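Local atomic coordinates of aromatic-ring-hydroxylating dioxygenase beta subunit (Catenulispora acidiphila, PDB entry 6VW4), a protein that is of unknown function but belongs to the NTF2-like superfamily, binds the polyketide S-DNPA in its pocket and may be connected with polyketide biosynthesis. Residues A19-A24 against A135-E140; D35-T38 against V42-H45; P47-A52 against L62-E67. One frame throughout, in Å; residues are numbered along the deposited sequence.

Contact 1: residues A19-A24 against A135-E140. With SDN ([(3S)-9-hydroxy-1-methyl-10-oxo-4,10-dihydro-3H-benzo[g]isochromen-3-yl]acetic acid), chain C.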
loop_
_atom_site.group_PDB
_atom_site.type_symbol
_atom_site.label_atom_id
_atom_site.label_comp_id
_atom_site.label_asym_id
_atom_site.label_seq_id
_atom_site.Cartn_x
_atom_site.Cartn_y
_atom_site.Cartn_z
ATOM N N ALA A 19 -4.209 -3.272 9.978
ATOM C CA ALA A 19 -5.143 -3.855 9.025
ATOM C C ALA A 19 -6.436 -4.275 9.707
ATOM O O ALA A 19 -7.536 -3.935 9.248
ATOM C CB ALA A 19 -4.500 -5.061 8.344
ATOM N N ARG A 20 -6.327 -4.994 10.835
ATOM C CA ARG A 20 -7.534 -5.427 11.554
ATOM C C ARG A 20 -8.344 -4.226 12.044
ATOM O O ARG A 20 -9.559 -4.176 11.851
ATOM C CB ARG A 20 -7.171 -6.329 12.743
ATOM C CG ARG A 20 -6.528 -7.651 12.380
ATOM C CD ARG A 20 -7.503 -8.798 12.289
ATOM N NE ARG A 20 -6.832 -10.081 12.529
ATOM C CZ ARG A 20 -6.980 -11.172 11.775
ATOM N NH1 ARG A 20 -7.793 -11.165 10.714
ATOM N NH2 ARG A 20 -6.309 -12.276 12.081
ATOM N N GLN A 21 -7.688 -3.249 12.675
ATOM C CA GLN A 21 -8.355 -2.008 13.041
ATOM C C GLN A 21 -9.206 -1.470 11.900
ATOM O O GLN A 21 -10.377 -1.134 12.084
ATOM C CB GLN A 21 -7.341 -0.916 13.364
ATOM C CG GLN A 21 -6.871 -0.859 14.694
ATOM C CD GLN A 21 -5.982 0.337 14.896
ATOM O OE1 GLN A 21 -5.233 0.755 13.988
ATOM N NE2 GLN A 21 -5.993 0.856 16.110
ATOM N N MET A 22 -8.585 -1.278 10.725
ATOM C CA MET A 22 -9.293 -0.601 9.644
ATOM C C MET A 22 -10.343 -1.489 8.997
ATOM O O MET A 22 -11.321 -0.972 8.453
ATOM C CB MET A 22 -8.333 -0.088 8.571
ATOM C CG MET A 22 -7.410 1.006 8.989
ATOM S SD MET A 22 -8.088 2.080 10.315
ATOM C CE MET A 22 -8.912 3.180 9.056
ATOM N N HIS A 23 -10.166 -2.811 9.023
ATOM C CA HIS A 23 -11.240 -3.677 8.527
ATOM C C HIS A 23 -12.509 -3.461 9.346
ATOM O O HIS A 23 -13.616 -3.365 8.798
ATOM C CB HIS A 23 -10.838 -5.160 8.546
ATOM C CG HIS A 23 -9.751 -5.521 7.560
ATOM N ND1 HIS A 23 -9.046 -6.708 7.625
ATOM C CD2 HIS A 23 -9.241 -4.840 6.497
ATOM C CE1 HIS A 23 -8.151 -6.742 6.649
ATOM N NE2 HIS A 23 -8.254 -5.626 5.947
ATOM N N ALA A 24 -12.350 -3.311 10.654
ATOM C CA ALA A 24 -13.487 -3.081 11.527
ATOM C C ALA A 24 -14.072 -1.691 11.301
ATOM O O ALA A 24 -15.288 -1.538 11.188
ATOM C CB ALA A 24 -13.060 -3.276 12.986
ATOM N N ALA A 135 -2.348 3.565 21.658
ATOM C CA ALA A 135 -2.441 4.613 22.652
ATOM C C ALA A 135 -2.865 5.927 22.023
ATOM O O ALA A 135 -3.628 6.691 22.626
ATOM C CB ALA A 135 -1.091 4.793 23.336
ATOM N N SER A 136 -2.345 6.229 20.833
ATOM C CA SER A 136 -2.755 7.446 20.148
ATOM C C SER A 136 -2.665 7.311 18.629
ATOM O O SER A 136 -1.838 6.553 18.089
ATOM C CB SER A 136 -1.926 8.665 20.630
ATOM O OG SER A 136 -0.540 8.416 20.562
ATOM N N ARG A 137 -3.534 8.075 17.965
ATOM C CA ARG A 137 -3.556 8.239 16.517
ATOM C C ARG A 137 -3.787 9.714 16.203
ATOM O O ARG A 137 -4.796 10.303 16.608
ATOM C CB ARG A 137 -4.638 7.365 15.883
ATOM C CG ARG A 137 -4.931 7.715 14.431
ATOM C CD ARG A 137 -5.593 6.548 13.750
ATOM N NE ARG A 137 -4.638 5.470 13.583
ATOM C CZ ARG A 137 -4.969 4.243 13.206
ATOM N NH1 ARG A 137 -6.235 3.941 12.979
ATOM N NH2 ARG A 137 -4.039 3.304 13.095
ATOM N N TRP A 138 -2.838 10.302 15.507
ATOM C CA TRP A 138 -2.803 11.718 15.202
ATOM C C TRP A 138 -2.807 11.869 13.676
ATOM O O TRP A 138 -1.801 11.603 13.012
ATOM C CB TRP A 138 -1.576 12.343 15.860
ATOM C CG TRP A 138 -1.824 13.754 16.197
ATOM C CD1 TRP A 138 -1.507 14.850 15.436
ATOM C CD2 TRP A 138 -2.488 14.250 17.371
ATOM N NE1 TRP A 138 -1.921 16.000 16.074
ATOM C CE2 TRP A 138 -2.528 15.660 17.260
ATOM C CE3 TRP A 138 -3.043 13.641 18.507
ATOM C CZ2 TRP A 138 -3.107 16.473 18.244
ATOM C CZ3 TRP A 138 -3.613 14.451 19.487
ATOM C CH2 TRP A 138 -3.643 15.852 19.346
ATOM N N VAL A 139 -3.949 12.266 13.122
ATOM C CA VAL A 139 -4.134 12.375 11.680
ATOM C C VAL A 139 -3.949 13.820 11.230
ATOM O O VAL A 139 -4.577 14.733 11.776
ATOM C CB VAL A 139 -5.518 11.861 11.253
ATOM C CG1 VAL A 139 -5.614 11.881 9.719
ATOM C CG2 VAL A 139 -5.753 10.476 11.770
ATOM N N GLU A 140 -3.118 14.022 10.207
ATOM C CA GLU A 140 -3.119 15.262 9.429
ATOM C C GLU A 140 -3.789 15.064 8.065
ATOM O O GLU A 140 -3.895 13.943 7.545
ATOM C CB GLU A 140 -1.707 15.794 9.211
ATOM C CG GLU A 140 -0.889 15.944 10.478
ATOM C CD GLU A 140 -1.252 17.162 11.304
ATOM O OE1 GLU A 140 -0.705 17.278 12.424
ATOM O OE2 GLU A 140 -2.076 17.999 10.847
HETATM O O4 SDN C . -9.137 5.935 11.650
HETATM C C11 SDN C . -8.236 6.542 10.773
HETATM C C12 SDN C . -8.596 7.639 9.991
HETATM C C13 SDN C . -10.034 8.193 10.113
HETATM O O5 SDN C . -10.807 7.688 10.859
HETATM C C14 SDN C . -10.437 9.388 9.268
HETATM C C15 SDN C . -11.867 9.965 9.399
HETATM O O3 SDN C . -12.003 11.373 9.108
HETATM C C16 SDN C . -13.047 9.172 9.979
HETATM C C10 SDN C . -6.964 6.011 10.636
HETATM C C9 SDN C . -6.041 6.587 9.749
HETATM C C8 SDN C . -6.393 7.687 8.982
HETATM C C7 SDN C . -7.675 8.217 9.091
HETATM C C6 SDN C . -8.071 9.449 8.212
HETATM C C5 SDN C . -9.489 9.996 8.363
HETATM C C4 SDN C . -9.879 11.160 7.566
HETATM C C3 SDN C . -11.177 11.836 7.981
HETATM C C2 SDN C . -12.002 11.561 6.737
HETATM C C1 SDN C . -12.388 12.684 5.796
HETATM O O2 SDN C . -11.972 13.846 6.012
HETATM O O1 SDN C . -13.138 12.414 4.813
#
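Arg137, on strand 132-139, reaches across the interior of the fold to Gln21 and Met22 on helix 8-26, and the bound SDN lies against it on the way. From CB the chain leaves with CG anti to the backbone N (chi1 167°), which sends it off the strand toward the helix. CD is the first atom to touch the ligand, 3.4 Å from SDN C10, so the aliphatic part of the arginine packs on the aromatic end of the polyketide. Arg137 NE passes 3.8 Å from SDN C10. A bend at chi3 sets the guanidinium beside the rim of that ring, with SDN C9 over one of the guanidinium faces. NH1 comes tightest, 3.2 Å from SDN C10, and has Met22 SD beside it at 3.7 Å; Tyr33 OH is a weak hydrogen-bond partner of NH1. At the tip NH2 gives a weak, bent hydrogen bond to Gln21 OE1, 3.0 Å long with an angle of 129° at the hydrogen. The amide and guanidinium planes stand 70° apart, and OE1 approaches obliquely. Gln21 NE2 is held by Thr36 OG1, which is consistent with the amide turning its oxygen to the arginine. Met22 suits its place because its flexible thioether carries CE to 3.8 Å from SDN C10, a soft, apolar neighbour for an aromatic ring. The stronger mate of NH2 is Asp122, in a salt bridge. Buried beside the aromatic end of the ligand, the guanidinium charge is therefore probably balanced mainly by that carboxylate, while the glutamine adds a neutral, weaker contact.

Contact 2: residues D35-T38 against V42-H45. With SDN ([(3S)-9-hydroxy-1-methyl-10-oxo-4,10-dihydro-3H-benzo[g]isochromen-3-yl]acetic acid), chain C.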
loop_
_atom_site.group_PDB
_atom_site.type_symbol
_atom_site.label_atom_id
_atom_site.label_comp_id
_atom_site.label_asym_id
_atom_site.label_seq_id
_atom_site.Cartn_x
_atom_site.Cartn_y
_atom_site.Cartn_z
ATOM N N ASP A 35 -12.056 -0.790 20.590
ATOM C CA ASP A 35 -11.382 -1.761 21.445
ATOM C C ASP A 35 -9.957 -2.073 21.015
ATOM O O ASP A 35 -9.288 -2.863 21.696
ATOM C CB ASP A 35 -12.149 -3.098 21.479
ATOM C CG ASP A 35 -13.454 -3.014 22.284
ATOM O OD1 ASP A 35 -13.637 -2.023 23.030
ATOM O OD2 ASP A 35 -14.297 -3.922 22.152
ATOM N N THR A 36 -9.492 -1.563 19.872
ATOM C CA THR A 36 -8.076 -1.726 19.543
ATOM C C THR A 36 -7.252 -0.573 20.069
ATOM O O THR A 36 -6.018 -0.571 19.921
ATOM C CB THR A 36 -7.856 -1.862 18.026
ATOM O OG1 THR A 36 -8.086 -0.599 17.395
ATOM C CG2 THR A 36 -8.777 -2.920 17.443
ATOM N N PHE A 37 -7.914 0.431 20.621
ATOM C CA PHE A 37 -7.235 1.502 21.334
ATOM C C PHE A 37 -7.114 1.150 22.822
ATOM O O PHE A 37 -7.857 0.332 23.344
ATOM C CB PHE A 37 -7.997 2.815 21.178
ATOM C CG PHE A 37 -7.805 3.512 19.839
ATOM C CD1 PHE A 37 -8.380 3.016 18.687
ATOM C CD2 PHE A 37 -7.044 4.671 19.763
ATOM C CE1 PHE A 37 -8.231 3.675 17.492
ATOM C CE2 PHE A 37 -6.895 5.340 18.568
ATOM C CZ PHE A 37 -7.491 4.846 17.438
ATOM N N THR A 38 -6.162 1.777 23.505
ATOM C CA THR A 38 -6.126 1.642 24.948
ATOM C C THR A 38 -7.360 2.309 25.557
ATOM O O THR A 38 -8.023 3.108 24.897
ATOM C CB THR A 38 -4.884 2.277 25.543
ATOM O OG1 THR A 38 -4.859 3.660 25.211
ATOM C CG2 THR A 38 -3.638 1.601 25.048
ATOM N N VAL A 42 -6.114 8.227 22.626
ATOM C CA VAL A 42 -6.349 9.502 21.955
ATOM C C VAL A 42 -6.499 9.287 20.443
ATOM O O VAL A 42 -5.595 8.754 19.800
ATOM C CB VAL A 42 -5.192 10.484 22.216
ATOM C CG1 VAL A 42 -5.505 11.802 21.553
ATOM C CG2 VAL A 42 -4.937 10.733 23.695
ATOM N N PHE A 43 -7.585 9.796 19.869
ATOM C CA PHE A 43 -7.882 9.743 18.438
ATOM C C PHE A 43 -8.170 11.150 17.924
ATOM O O PHE A 43 -9.283 11.649 18.089
ATOM C CB PHE A 43 -9.080 8.863 18.221
ATOM C CG PHE A 43 -9.429 8.616 16.776
ATOM C CD1 PHE A 43 -8.477 8.744 15.766
ATOM C CD2 PHE A 43 -10.715 8.209 16.430
ATOM C CE1 PHE A 43 -8.805 8.467 14.430
ATOM C CE2 PHE A 43 -11.053 7.944 15.091
ATOM C CZ PHE A 43 -10.093 8.065 14.097
ATOM N N ARG A 44 -7.183 11.782 17.298
ATOM C CA ARG A 44 -7.347 13.092 16.660
ATOM C C ARG A 44 -7.526 12.840 15.161
ATOM O O ARG A 44 -6.552 12.858 14.398
ATOM C CB ARG A 44 -6.142 13.983 16.965
ATOM C CG ARG A 44 -6.372 15.486 16.687
ATOM C CD ARG A 44 -6.659 15.810 15.206
ATOM N NE ARG A 44 -5.433 15.905 14.422
ATOM C CZ ARG A 44 -4.605 16.948 14.421
ATOM N NH1 ARG A 44 -3.515 16.921 13.667
ATOM N NH2 ARG A 44 -4.860 18.013 15.166
ATOM N N HIS A 45 -8.785 12.608 14.720
ATOM C CA HIS A 45 -9.028 12.217 13.329
ATOM C C HIS A 45 -9.036 13.404 12.357
ATOM O O HIS A 45 -8.825 13.204 11.152
ATOM C CB HIS A 45 -10.355 11.428 13.196
ATOM C CG HIS A 45 -11.597 12.255 13.351
ATOM N ND1 HIS A 45 -12.498 12.452 12.323
ATOM C CD2 HIS A 45 -12.108 12.891 14.432
ATOM C CE1 HIS A 45 -13.493 13.204 12.759
ATOM N NE2 HIS A 45 -13.284 13.478 14.036
HETATM O O4 SDN C . -9.137 5.935 11.650
HETATM C C11 SDN C . -8.236 6.542 10.773
HETATM C C12 SDN C . -8.596 7.639 9.991
HETATM C C13 SDN C . -10.034 8.193 10.113
HETATM O O5 SDN C . -10.807 7.688 10.859
HETATM C C14 SDN C . -10.437 9.388 9.268
HETATM C C15 SDN C . -11.867 9.965 9.399
HETATM O O3 SDN C . -12.003 11.373 9.108
HETATM C C16 SDN C . -13.047 9.172 9.979
HETATM C C10 SDN C . -6.964 6.011 10.636
HETATM C C9 SDN C . -6.041 6.587 9.749
HETATM C C8 SDN C . -6.393 7.687 8.982
HETATM C C7 SDN C . -7.675 8.217 9.091
HETATM C C6 SDN C . -8.071 9.449 8.212
HETATM C C5 SDN C . -9.489 9.996 8.363
HETATM C C4 SDN C . -9.879 11.160 7.566
HETATM C C3 SDN C . -11.177 11.836 7.981
HETATM C C2 SDN C . -12.002 11.561 6.737
HETATM C C1 SDN C . -12.388 12.684 5.796
HETATM O O2 SDN C . -11.972 13.846 6.012
HETATM O O1 SDN C . -13.138 12.414 4.813
#
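Phe43 and His45 line the SDN pocket of this protein, and Phe37 backs Phe43 from a second layer. The planes of the two phenylalanine rings are inclined at 45° and the centroids lie 5.7 Å apart, an oblique pair that is neither a stack nor a T. Between them the closest atoms are Phe37 CE2 and Phe43 CB, 4.2 Å apart. The same Phe37 CE2 sits 3.9 Å from Val42 O, and that carbonyl oxygen approaches the ring edge near its plane, facing the slightly positive C-H rim at van der Waals distance. Val42 itself turns its side chain away, onto Pro51. In the curved sheet of the NTF2-like (SnoaL-like) fold, strand 41-44 runs beside strand 132-139, and the backbones of Thr36 and Thr38 also bond to Thr134 of that strand; the short connection between 38 and 42 thus returns the chain to the same neighbour. Large apolar rings suit this corner because they fill the space between the strands and helix 55-68, whose Ile58 touches both phenylalanines; Tyr33 meets Phe37 edge-to-face. Phe43 holds CG anti to its backbone nitrogen (chi1 -175°), which extends the ring toward the ligand. Its CZ lies 3.3 Å from the ketone oxygen, SDN O5, which meets the edge of the ring. The hydroxyl oxygen is almost as near, with Phe43 CZ and SDN O4 3.4 Å apart. Beyond the strand, His45 turns the edge of its imidazole to the ligand, and its ND1 gives SDN O3, the ether oxygen of the isochromene, a weak hydrogen bond of 3.4 Å that is long but nearly straight and lies in the imidazole plane.

Contact 3: residues P47-A52 against L62-E67. With SDN ([(3S)-9-hydroxy-1-methyl-10-oxo-4,10-dihydro-3H-benzo[g]isochromen-3-yl]acetic acid), chain C.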
loop_
_atom_site.group_PDB
_atom_site.type_symbol
_atom_site.label_atom_id
_atom_site.label_comp_id
_atom_site.label_asym_id
_atom_site.label_seq_id
_atom_site.Cartn_x
_atom_site.Cartn_y
_atom_site.Cartn_z
ATOM N N PRO A 47 -7.826 17.674 11.851
ATOM C CA PRO A 47 -7.186 18.867 12.420
ATOM C C PRO A 47 -8.214 19.955 12.701
ATOM O O PRO A 47 -9.239 20.069 12.021
ATOM C CB PRO A 47 -6.189 19.296 11.339
ATOM C CG PRO A 47 -6.027 18.078 10.426
ATOM C CD PRO A 47 -7.354 17.380 10.482
ATOM N N GLY A 48 -7.933 20.739 13.728
ATOM C CA GLY A 48 -8.875 21.737 14.242
ATOM C C GLY A 48 -9.816 21.226 15.316
ATOM O O GLY A 48 -10.023 21.895 16.325
ATOM N N ARG A 49 -10.387 20.041 15.115
ATOM C CA ARG A 49 -11.265 19.434 16.105
ATOM C C ARG A 49 -10.490 18.753 17.238
ATOM O O ARG A 49 -9.441 18.116 17.031
ATOM C CB ARG A 49 -12.180 18.410 15.431
ATOM C CG ARG A 49 -13.355 17.950 16.273
ATOM C CD ARG A 49 -14.611 17.769 15.409
ATOM N NE ARG A 49 -15.744 17.353 16.240
ATOM C CZ ARG A 49 -16.523 16.299 16.009
ATOM N NH1 ARG A 49 -16.327 15.514 14.960
ATOM N NH2 ARG A 49 -17.507 16.023 16.851
ATOM N N ASP A 50 -11.018 18.896 18.451
ATOM C CA ASP A 50 -10.368 18.303 19.610
ATOM C C ASP A 50 -10.459 16.789 19.511
ATOM O O ASP A 50 -11.442 16.251 18.979
ATOM C CB ASP A 50 -11.028 18.767 20.906
ATOM C CG ASP A 50 -10.792 20.239 21.191
ATOM O OD1 ASP A 50 -9.670 20.617 21.621
ATOM O OD2 ASP A 50 -11.754 21.012 20.993
ATOM N N PRO A 51 -9.467 16.078 20.033
ATOM C CA PRO A 51 -9.474 14.620 19.904
ATOM C C PRO A 51 -10.512 13.968 20.794
ATOM O O PRO A 51 -10.810 14.465 21.878
ATOM C CB PRO A 51 -8.059 14.231 20.317
ATOM C CG PRO A 51 -7.639 15.298 21.278
ATOM C CD PRO A 51 -8.346 16.567 20.859
ATOM N N ALA A 52 -11.080 12.862 20.298
ATOM C CA ALA A 52 -11.844 11.935 21.120
ATOM C C ALA A 52 -10.903 11.128 22.021
ATOM O O ALA A 52 -9.870 10.618 21.575
ATOM C CB ALA A 52 -12.662 10.994 20.241
ATOM N N LEU A 62 -17.330 8.664 15.955
ATOM C CA LEU A 62 -17.520 8.000 14.669
ATOM C C LEU A 62 -18.992 7.922 14.286
ATOM O O LEU A 62 -19.325 7.953 13.094
ATOM C CB LEU A 62 -16.925 6.594 14.688
ATOM C CG LEU A 62 -15.401 6.534 14.793
ATOM C CD1 LEU A 62 -14.962 5.097 15.070
ATOM C CD2 LEU A 62 -14.716 7.110 13.563
ATOM N N ASN A 63 -19.881 7.806 15.275
ATOM C CA ASN A 63 -21.314 7.854 14.991
ATOM C C ASN A 63 -21.744 9.258 14.550
ATOM O O ASN A 63 -22.583 9.397 13.654
ATOM C CB ASN A 63 -22.104 7.393 16.221
ATOM C CG ASN A 63 -22.252 5.877 16.296
ATOM O OD1 ASN A 63 -22.396 5.197 15.283
ATOM N ND2 ASN A 63 -22.222 5.348 17.501
ATOM N N GLU A 64 -21.154 10.304 15.134
ATOM C CA GLU A 64 -21.399 11.666 14.665
ATOM C C GLU A 64 -20.971 11.840 13.212
ATOM O O GLU A 64 -21.758 12.287 12.368
ATOM C CB GLU A 64 -20.631 12.668 15.525
ATOM C CG GLU A 64 -21.348 13.257 16.727
ATOM C CD GLU A 64 -20.417 14.137 17.566
ATOM O OE1 GLU A 64 -20.056 13.734 18.701
ATOM O OE2 GLU A 64 -20.024 15.219 17.071
ATOM N N PHE A 65 -19.698 11.537 12.924
ATOM C CA PHE A 65 -19.111 11.726 11.598
ATOM C C PHE A 65 -19.892 10.971 10.531
ATOM O O PHE A 65 -20.117 11.493 9.433
ATOM C CB PHE A 65 -17.640 11.268 11.639
ATOM C CG PHE A 65 -16.932 11.323 10.325
ATOM C CD1 PHE A 65 -17.057 10.287 9.404
ATOM C CD2 PHE A 65 -16.127 12.406 10.014
ATOM C CE1 PHE A 65 -16.410 10.340 8.191
ATOM C CE2 PHE A 65 -15.475 12.467 8.806
ATOM C CZ PHE A 65 -15.618 11.429 7.889
ATOM N N HIS A 66 -20.339 9.749 10.845
ATOM C CA HIS A 66 -20.978 8.903 9.838
ATOM C C HIS A 66 -22.489 9.126 9.667
ATOM O O HIS A 66 -22.990 8.975 8.549
ATOM C CB HIS A 66 -20.729 7.407 10.113
ATOM C CG HIS A 66 -19.359 6.938 9.688
ATOM N ND1 HIS A 66 -18.199 7.416 10.265
ATOM C CD2 HIS A 66 -18.961 6.050 8.740
ATOM C CE1 HIS A 66 -17.150 6.849 9.692
ATOM N NE2 HIS A 66 -17.584 6.013 8.764
ATOM N N GLU A 67 -23.255 9.414 10.732
ATOM C CA GLU A 67 -24.631 9.932 10.558
ATOM C C GLU A 67 -24.653 11.282 9.870
ATOM O O GLU A 67 -25.596 11.580 9.107
ATOM C CB GLU A 67 -25.361 10.030 11.885
HETATM O O4 SDN C . -9.137 5.935 11.650
HETATM C C11 SDN C . -8.236 6.542 10.773
HETATM C C12 SDN C . -8.596 7.639 9.991
HETATM C C13 SDN C . -10.034 8.193 10.113
HETATM O O5 SDN C . -10.807 7.688 10.859
HETATM C C14 SDN C . -10.437 9.388 9.268
HETATM C C15 SDN C . -11.867 9.965 9.399
HETATM O O3 SDN C . -12.003 11.373 9.108
HETATM C C16 SDN C . -13.047 9.172 9.979
HETATM C C10 SDN C . -6.964 6.011 10.636
HETATM C C9 SDN C . -6.041 6.587 9.749
HETATM C C8 SDN C . -6.393 7.687 8.982
HETATM C C7 SDN C . -7.675 8.217 9.091
HETATM C C6 SDN C . -8.071 9.449 8.212
HETATM C C5 SDN C . -9.489 9.996 8.363
HETATM C C4 SDN C . -9.879 11.160 7.566
HETATM C C3 SDN C . -11.177 11.836 7.981
HETATM C C2 SDN C . -12.002 11.561 6.737
HETATM C C1 SDN C . -12.388 12.684 5.796
HETATM O O2 SDN C . -11.972 13.846 6.012
HETATM O O1 SDN C . -13.138 12.414 4.813
#
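Arg49, in the loop that follows strand 41-44, and Glu64, on helix 55-68, meet at the surface in a salt bridge, NH2 to OE2 at 2.7 Å. The two side chains cross obliquely, and their flat ends are not coplanar: guanidinium and carboxylate stand 58° apart. Glu64 OE2 lies at the guanidinium edge, near its plane, whereas Glu64 OE1 is 3.9 Å from Arg49 NH2. One oxygen and one nitrogen thus carry the pairing, and the hydrogen bond within it is weak, bent to 123° at the hydrogen. Long side chains suit the bridge, since the two backbones stay well apart, with Arg49 CA 11.9 Å from Phe65 CA; the glutamate is extended beyond CG, and the arginine bends at chi2. One residue along the helix, Phe65 points elsewhere: with CG anti to the backbone N (chi1 176°) its ring turns to the ligand and presents a face to the methyl C16 of SDN, 3.9 Å above the ring plane and over its centre. The rim leans on the heterocycle, Phe65 CE2 lying 3.7 Å from SDN O3, and Tyr69 meets the ring edge-to-face. With an alanine in place of Phe65, the SDN methyl would probably lose the ring face it packs on, and Tyr69 its edge-to-face partner. The exposed salt bridge, whose Arg49 NH2 also has Glu61 as a long, weak ionic neighbour, is likely to be softened by solvent, so its hold of the loop on the helix is probably modest.

Overall arrangement
All three contacts touch SDN, meeting overlapping parts of it: contact 1 mainly the aromatic end, contact 2 the oxygens along one side, contact 3 the methyl-bearing heterocycle. Contacts 1 and 2 are close, their centres about 7 Å apart, and are joined directly because strands 132-139 and 41-44 are neighbours in the sheet, with Arg137 N 2.8 Å from Val42 O. Contact 3 lies farther out, about 12 Å from contact 2 and 14 Å from contact 1 between centres. Its loop returns to the sheet where Phe43 N meets Ala52 O at 3.0 Å, so the contacts range from the buried core to the surface around one pocket.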